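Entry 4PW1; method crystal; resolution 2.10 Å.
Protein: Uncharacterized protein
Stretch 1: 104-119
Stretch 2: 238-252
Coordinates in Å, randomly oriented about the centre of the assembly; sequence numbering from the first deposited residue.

Stretch 1 104-119: PNGLCYFSYVNQDERE
Stretch 2, residues 238-252: YSPIEERFVGFSLKY

How are the two stretches laid against each other? Residues 106-114 and 244-251 form strands running antiparallel, with axes 158° apart and 4.5 Å at closest approach; 858 Å² is buried in all. Before the strand, Asn105 (chi1 m) points toward Tyr252 (chi1 m), its ND2 3.6 Å from Tyr252 CD2, an exposed contact at the chain's C-terminus. Gly106, at phi/psi 112/-146, occupies a backbone region where a CB would jam against the preceding carbonyl. Leu107 (t, p) starts sideways, but its CD2 reaches the edge of the Phe248 ring, 3.8 Å from Phe248 CZ.

What fixes the register, and how do the side chains use the two faces? Cys108, with phi/psi -115/-8 and chi1 p, interrupts the extended backbone, yet its O accepts a hydrogen bond from Leu250 N at 2.8 Å and lies 3.2 Å from Ser249 CA, a CA-H...O contact. Tyr109 (-154/131, chi1 t) then pairs with Ser249 (chi1 t) as a non-hydrogen-bonded pair, CA to CA 4.4 Å. Their side chains share one face with Ser111; Tyr109 CD2 lies 3.8 Å from Ser249 CB, and Tyr109 OH makes a weak hydrogen bond with Ser111 OG at 3.3 Å. Phe110 (-145/134, chi1 t) faces Phe248 (-159/164, chi1 p, chi2 -83°) in a hydrogen-bonded pair, CA to CA 5.5 Å: Phe110 N donates to Phe248 O at 3.0 Å and Phe248 N to Phe110 O at 2.9 Å. Both side chains are buried on the other face. Phe248 folds its ring back over the partner strand, putting CE1 3.9 Å from Phe110 CB and one ring face over Phe110 N; its ring thus lies against the backbone of stretch 1 near Phe110 N. Ser111 (-149/145, chi1 p) meets Gly247 (-180/177) with their CA atoms 4.0 Å apart. Gly247 suits this tight crossing, because a CB there would come 2.9 Å from Ser111 CA. Tyr112 N closes the ladder on Val246 O at 3.0 Å, where Val246 has phi/psi -109/4.

What joins the stretches beyond the ladder? Tyr112 (t) lies beside Arg244, CD2 to NH2 3.8 Å, while Arg244 NE forms a salt bridge to Glu242 OE1 at 2.9 Å. Water 1 donates to Tyr112 O (3.0 Å) and Glu242 OE2 (2.8 Å) and accepts from Asn114 N (2.9 Å). After Val113, a type I turn runs from Asn114 to Glu117, with Asp116 N bonded to Asn114 OD1 at 2.8 Å. Glu117 (p, t) points toward stretch 2, where water 2 donates to both Glu117 OE1 and Glu242 OE2 at 2.7 Å, bridging like charges whose OE1 and OE2 are 4.4 Å apart. Water 3 links Glu117 OE2 (2.5 Å) to Ser239 OG (3.0 Å). Finally, Arg118 (p, t, t) sets its guanidinium face over Ile241 (m, m), CZ to CD1 4.0 Å; Ile241 offers an apolar branched side chain to that flat face, while Arg118 NH1 and NH2 are hydrogen-bonded elsewhere in the structure.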

# COMPACT_ATOMS: atom_id res chain seq x y z
N PRO B 104 15.06 -15.84 -1.72
CA PRO B 104 16.43 -16.43 -1.81
C PRO B 104 17.46 -15.84 -0.86
O PRO B 104 18.46 -16.47 -0.63
CB PRO B 104 16.83 -16.17 -3.26
CG PRO B 104 15.51 -16.12 -4.01
CD PRO B 104 14.57 -15.43 -3.04
N ASN B 105 17.22 -14.66 -0.29
CA ASN B 105 18.12 -14.10 0.71
C ASN B 105 17.77 -14.47 2.14
O ASN B 105 18.47 -14.07 3.05
CB ASN B 105 18.19 -12.59 0.59
CG ASN B 105 18.99 -12.16 -0.62
OD1 ASN B 105 20.15 -12.51 -0.75
ND2 ASN B 105 18.37 -11.42 -1.51
N GLY B 106 16.72 -15.26 2.34
CA GLY B 106 16.35 -15.71 3.69
C GLY B 106 15.04 -15.11 4.16
O GLY B 106 14.10 -14.95 3.37
N LEU B 107 14.96 -14.85 5.47
CA LEU B 107 13.73 -14.35 6.07
C LEU B 107 13.56 -12.90 5.69
O LEU B 107 14.36 -12.07 6.08
CB LEU B 107 13.76 -14.48 7.60
CG LEU B 107 12.50 -14.02 8.34
CD1 LEU B 107 11.31 -14.93 8.00
CD2 LEU B 107 12.71 -14.02 9.84
N CYS B 108 12.52 -12.61 4.93
CA CYS B 108 12.28 -11.24 4.45
C CYS B 108 11.00 -10.63 5.01
O CYS B 108 10.73 -9.46 4.78
CB CYS B 108 12.24 -11.24 2.91
SG CYS B 108 11.00 -12.29 2.14
N TYR B 109 10.21 -11.43 5.72
CA TYR B 109 9.00 -10.96 6.33
C TYR B 109 8.64 -11.81 7.54
O TYR B 109 8.66 -13.01 7.47
CB TYR B 109 7.84 -10.88 5.32
CG TYR B 109 6.60 -10.25 5.92
CD1 TYR B 109 5.82 -10.96 6.85
CD2 TYR B 109 6.25 -8.95 5.64
CE1 TYR B 109 4.72 -10.37 7.44
CE2 TYR B 109 5.15 -8.34 6.23
CZ TYR B 109 4.40 -9.05 7.10
OH TYR B 109 3.35 -8.47 7.69
N PHE B 110 8.34 -11.14 8.66
CA PHE B 110 7.81 -11.75 9.86
C PHE B 110 6.83 -10.79 10.53
O PHE B 110 7.13 -9.64 10.68
CB PHE B 110 8.94 -12.04 10.85
CG PHE B 110 8.45 -12.62 12.15
CD1 PHE B 110 8.09 -11.80 13.20
CD2 PHE B 110 8.34 -13.98 12.32
CE1 PHE B 110 7.63 -12.34 14.40
CE2 PHE B 110 7.85 -14.52 13.48
CZ PHE B 110 7.49 -13.70 14.53
N SER B 111 5.67 -11.26 10.96
CA SER B 111 4.84 -10.47 11.84
C SER B 111 4.03 -11.38 12.77
O SER B 111 3.55 -12.49 12.37
CB SER B 111 3.91 -9.55 11.02
OG SER B 111 2.89 -10.33 10.43
N TYR B 112 3.85 -10.89 13.99
CA TYR B 112 3.21 -11.58 15.09
C TYR B 112 2.22 -10.61 15.73
O TYR B 112 2.61 -9.73 16.48
CB TYR B 112 4.31 -11.95 16.08
CG TYR B 112 3.93 -12.73 17.31
CD1 TYR B 112 3.79 -14.11 17.26
CD2 TYR B 112 3.83 -12.10 18.53
CE1 TYR B 112 3.50 -14.83 18.42
CE2 TYR B 112 3.55 -12.81 19.70
CZ TYR B 112 3.41 -14.18 19.64
OH TYR B 112 3.14 -14.87 20.77
N VAL B 113 0.95 -10.75 15.39
CA VAL B 113 -0.01 -9.70 15.62
C VAL B 113 -1.17 -10.20 16.45
O VAL B 113 -1.92 -11.12 16.06
CB VAL B 113 -0.51 -9.04 14.30
CG1 VAL B 113 -1.59 -7.98 14.60
CG2 VAL B 113 0.62 -8.39 13.55
N ASN B 114 -1.33 -9.61 17.63
CA ASN B 114 -2.44 -9.96 18.52
C ASN B 114 -3.75 -9.44 17.90
O ASN B 114 -3.90 -8.27 17.68
CB ASN B 114 -2.17 -9.33 19.86
CG ASN B 114 -3.30 -9.47 20.87
OD1 ASN B 114 -4.38 -10.00 20.64
ND2 ASN B 114 -3.02 -8.95 22.01
N GLN B 115 -4.68 -10.34 17.66
CA GLN B 115 -5.93 -10.04 16.98
C GLN B 115 -6.95 -9.42 17.88
O GLN B 115 -7.94 -8.91 17.39
CB GLN B 115 -6.54 -11.34 16.40
CG GLN B 115 -5.62 -12.00 15.39
CD GLN B 115 -5.32 -11.03 14.28
OE1 GLN B 115 -4.20 -10.51 14.11
NE2 GLN B 115 -6.34 -10.71 13.58
N ASP B 116 -6.73 -9.45 19.18
CA ASP B 116 -7.69 -8.87 20.10
C ASP B 116 -7.13 -7.62 20.77
O ASP B 116 -7.68 -7.18 21.76
CB ASP B 116 -8.13 -9.90 21.13
CG ASP B 116 -8.67 -11.16 20.49
OD1 ASP B 116 -9.64 -11.06 19.71
OD2 ASP B 116 -8.12 -12.26 20.75
N GLU B 117 -6.09 -7.00 20.23
CA GLU B 117 -5.53 -5.85 20.92
C GLU B 117 -6.45 -4.63 20.76
O GLU B 117 -7.20 -4.49 19.78
CB GLU B 117 -4.10 -5.55 20.47
CG GLU B 117 -3.99 -4.98 19.10
CD GLU B 117 -2.56 -4.57 18.74
OE1 GLU B 117 -1.58 -4.79 19.51
OE2 GLU B 117 -2.44 -4.01 17.63
N ARG B 118 -6.46 -3.76 21.74
CA ARG B 118 -7.32 -2.58 21.58
C ARG B 118 -6.74 -1.58 20.57
O ARG B 118 -5.53 -1.54 20.30
CB ARG B 118 -7.58 -1.88 22.91
CG ARG B 118 -6.36 -1.34 23.55
CD ARG B 118 -6.72 -0.66 24.85
NE ARG B 118 -5.48 -0.13 25.38
CZ ARG B 118 -5.03 1.08 25.15
NH1 ARG B 118 -5.72 1.95 24.39
NH2 ARG B 118 -3.85 1.41 25.66
N GLU B 119 -7.63 -0.77 20.06
CA GLU B 119 -7.26 0.26 19.13
C GLU B 119 -6.62 1.42 19.87
O GLU B 119 -7.18 1.95 20.82
CB GLU B 119 -8.52 0.72 18.40
CG GLU B 119 -8.28 1.73 17.30
CD GLU B 119 -9.57 2.08 16.58
OE1 GLU B 119 -10.24 1.16 16.08
OE2 GLU B 119 -9.92 3.29 16.53
N TYR B 238 5.70 -1.52 14.25
CA TYR B 238 5.65 -1.19 15.67
C TYR B 238 4.23 -1.20 16.19
O TYR B 238 3.34 -0.57 15.59
CB TYR B 238 6.28 0.17 15.89
CG TYR B 238 6.45 0.58 17.34
CD1 TYR B 238 7.50 0.08 18.11
CD2 TYR B 238 5.62 1.54 17.92
CE1 TYR B 238 7.71 0.49 19.40
CE2 TYR B 238 5.82 1.95 19.23
CZ TYR B 238 6.86 1.42 19.96
OH TYR B 238 7.09 1.83 21.25
N SER B 239 4.03 -1.90 17.31
CA SER B 239 2.78 -1.85 18.04
C SER B 239 2.84 -0.76 19.14
O SER B 239 3.67 -0.84 20.06
CB SER B 239 2.50 -3.18 18.70
OG SER B 239 1.49 -3.01 19.66
N PRO B 240 1.98 0.27 19.04
CA PRO B 240 1.91 1.28 20.09
C PRO B 240 1.31 0.70 21.38
O PRO B 240 1.62 1.18 22.44
CB PRO B 240 1.00 2.37 19.48
CG PRO B 240 0.13 1.61 18.54
CD PRO B 240 1.06 0.58 17.94
N ILE B 241 0.53 -0.37 21.30
CA ILE B 241 -0.01 -0.98 22.50
C ILE B 241 1.11 -1.75 23.25
O ILE B 241 1.30 -1.55 24.45
CB ILE B 241 -1.16 -1.94 22.14
CG1 ILE B 241 -2.25 -1.20 21.33
CG2 ILE B 241 -1.72 -2.56 23.40
CD1 ILE B 241 -2.75 0.07 21.98
N GLU B 242 1.85 -2.61 22.54
CA GLU B 242 2.94 -3.38 23.14
C GLU B 242 4.22 -2.61 23.32
O GLU B 242 5.11 -3.06 24.01
CB GLU B 242 3.23 -4.66 22.36
CG GLU B 242 1.98 -5.51 22.15
CD GLU B 242 2.28 -6.94 21.66
OE1 GLU B 242 3.47 -7.35 21.61
OE2 GLU B 242 1.32 -7.64 21.26
N GLU B 243 4.33 -1.45 22.68
CA GLU B 243 5.56 -0.67 22.69
C GLU B 243 6.78 -1.49 22.25
O GLU B 243 7.85 -1.43 22.84
CB GLU B 243 5.77 -0.03 24.06
CG GLU B 243 4.61 0.90 24.43
CD GLU B 243 5.00 1.87 25.54
OE1 GLU B 243 5.04 1.44 26.70
OE2 GLU B 243 5.33 3.03 25.22
N ARG B 244 6.62 -2.22 21.16
CA ARG B 244 7.73 -2.92 20.57
C ARG B 244 7.46 -3.24 19.12
O ARG B 244 6.31 -3.14 18.64
CB ARG B 244 7.99 -4.22 21.34
CG ARG B 244 6.83 -5.17 21.34
CD ARG B 244 7.39 -6.58 21.35
NE ARG B 244 6.34 -7.56 21.31
CZ ARG B 244 6.49 -8.82 20.91
NH1 ARG B 244 7.68 -9.29 20.52
NH2 ARG B 244 5.43 -9.62 20.88
N PHE B 245 8.52 -3.61 18.42
CA PHE B 245 8.40 -4.11 17.08
C PHE B 245 7.83 -5.52 17.05
O PHE B 245 8.29 -6.41 17.77
CB PHE B 245 9.74 -4.00 16.36
CG PHE B 245 10.17 -2.59 16.10
CD1 PHE B 245 9.41 -1.75 15.29
CD2 PHE B 245 11.36 -2.10 16.63
CE1 PHE B 245 9.84 -0.45 15.03
CE2 PHE B 245 11.77 -0.81 16.39
CZ PHE B 245 11.01 0.04 15.61
N VAL B 246 6.75 -5.71 16.28
CA VAL B 246 6.12 -7.02 16.19
C VAL B 246 6.35 -7.68 14.84
O VAL B 246 5.83 -8.75 14.57
CB VAL B 246 4.62 -6.96 16.53
CG1 VAL B 246 4.44 -6.52 17.98
CG2 VAL B 246 3.90 -6.03 15.58
N GLY B 247 7.12 -7.04 13.99
CA GLY B 247 7.42 -7.58 12.68
C GLY B 247 8.32 -6.72 11.85
O GLY B 247 8.68 -5.61 12.26
N PHE B 248 8.68 -7.22 10.68
CA PHE B 248 9.44 -6.50 9.72
C PHE B 248 9.27 -7.07 8.33
O PHE B 248 8.82 -8.18 8.16
CB PHE B 248 10.95 -6.49 10.05
CG PHE B 248 11.64 -7.80 9.75
CD1 PHE B 248 11.60 -8.84 10.66
CD2 PHE B 248 12.32 -7.99 8.55
CE1 PHE B 248 12.22 -10.06 10.37
CE2 PHE B 248 12.92 -9.21 8.25
CZ PHE B 248 12.87 -10.25 9.17
N SER B 249 9.67 -6.26 7.34
CA SER B 249 9.72 -6.63 5.94
C SER B 249 11.03 -6.08 5.45
O SER B 249 11.30 -4.89 5.65
CB SER B 249 8.60 -5.95 5.14
OG SER B 249 8.82 -6.10 3.73
N LEU B 250 11.82 -6.91 4.79
CA LEU B 250 13.10 -6.48 4.22
C LEU B 250 13.18 -6.86 2.75
O LEU B 250 12.96 -8.01 2.39
CB LEU B 250 14.26 -7.16 4.97
CG LEU B 250 15.65 -6.96 4.34
CD1 LEU B 250 16.02 -5.51 4.41
CD2 LEU B 250 16.70 -7.84 5.03
N LYS B 251 13.42 -5.87 1.90
CA LYS B 251 13.56 -6.09 0.48
C LYS B 251 14.93 -5.58 0.01
O LYS B 251 15.17 -4.38 0.03
CB LYS B 251 12.48 -5.35 -0.30
CG LYS B 251 12.60 -5.55 -1.79
CD LYS B 251 11.54 -4.73 -2.53
CE LYS B 251 11.63 -4.97 -4.00
NZ LYS B 251 10.33 -4.62 -4.59
N TYR B 252 15.79 -6.49 -0.45
CA TYR B 252 17.05 -6.05 -1.06
C TYR B 252 16.82 -5.36 -2.38
O TYR B 252 15.93 -5.74 -3.12
CB TYR B 252 18.00 -7.20 -1.26
CG TYR B 252 18.66 -7.64 0.01
CD1 TYR B 252 19.83 -7.06 0.46
CD2 TYR B 252 18.11 -8.65 0.75
CE1 TYR B 252 20.46 -7.50 1.62
CE2 TYR B 252 18.69 -9.07 1.92
CZ TYR B 252 19.88 -8.51 2.35
OH TYR B 252 20.45 -8.98 3.51
OXT TYR B 252 17.53 -4.42 -2.73
O HOH W 1 1.05 -8.24 18.51
O HOH W 2 -1.07 -6.46 21.52
O HOH W 3 -0.73 -2.20 17.82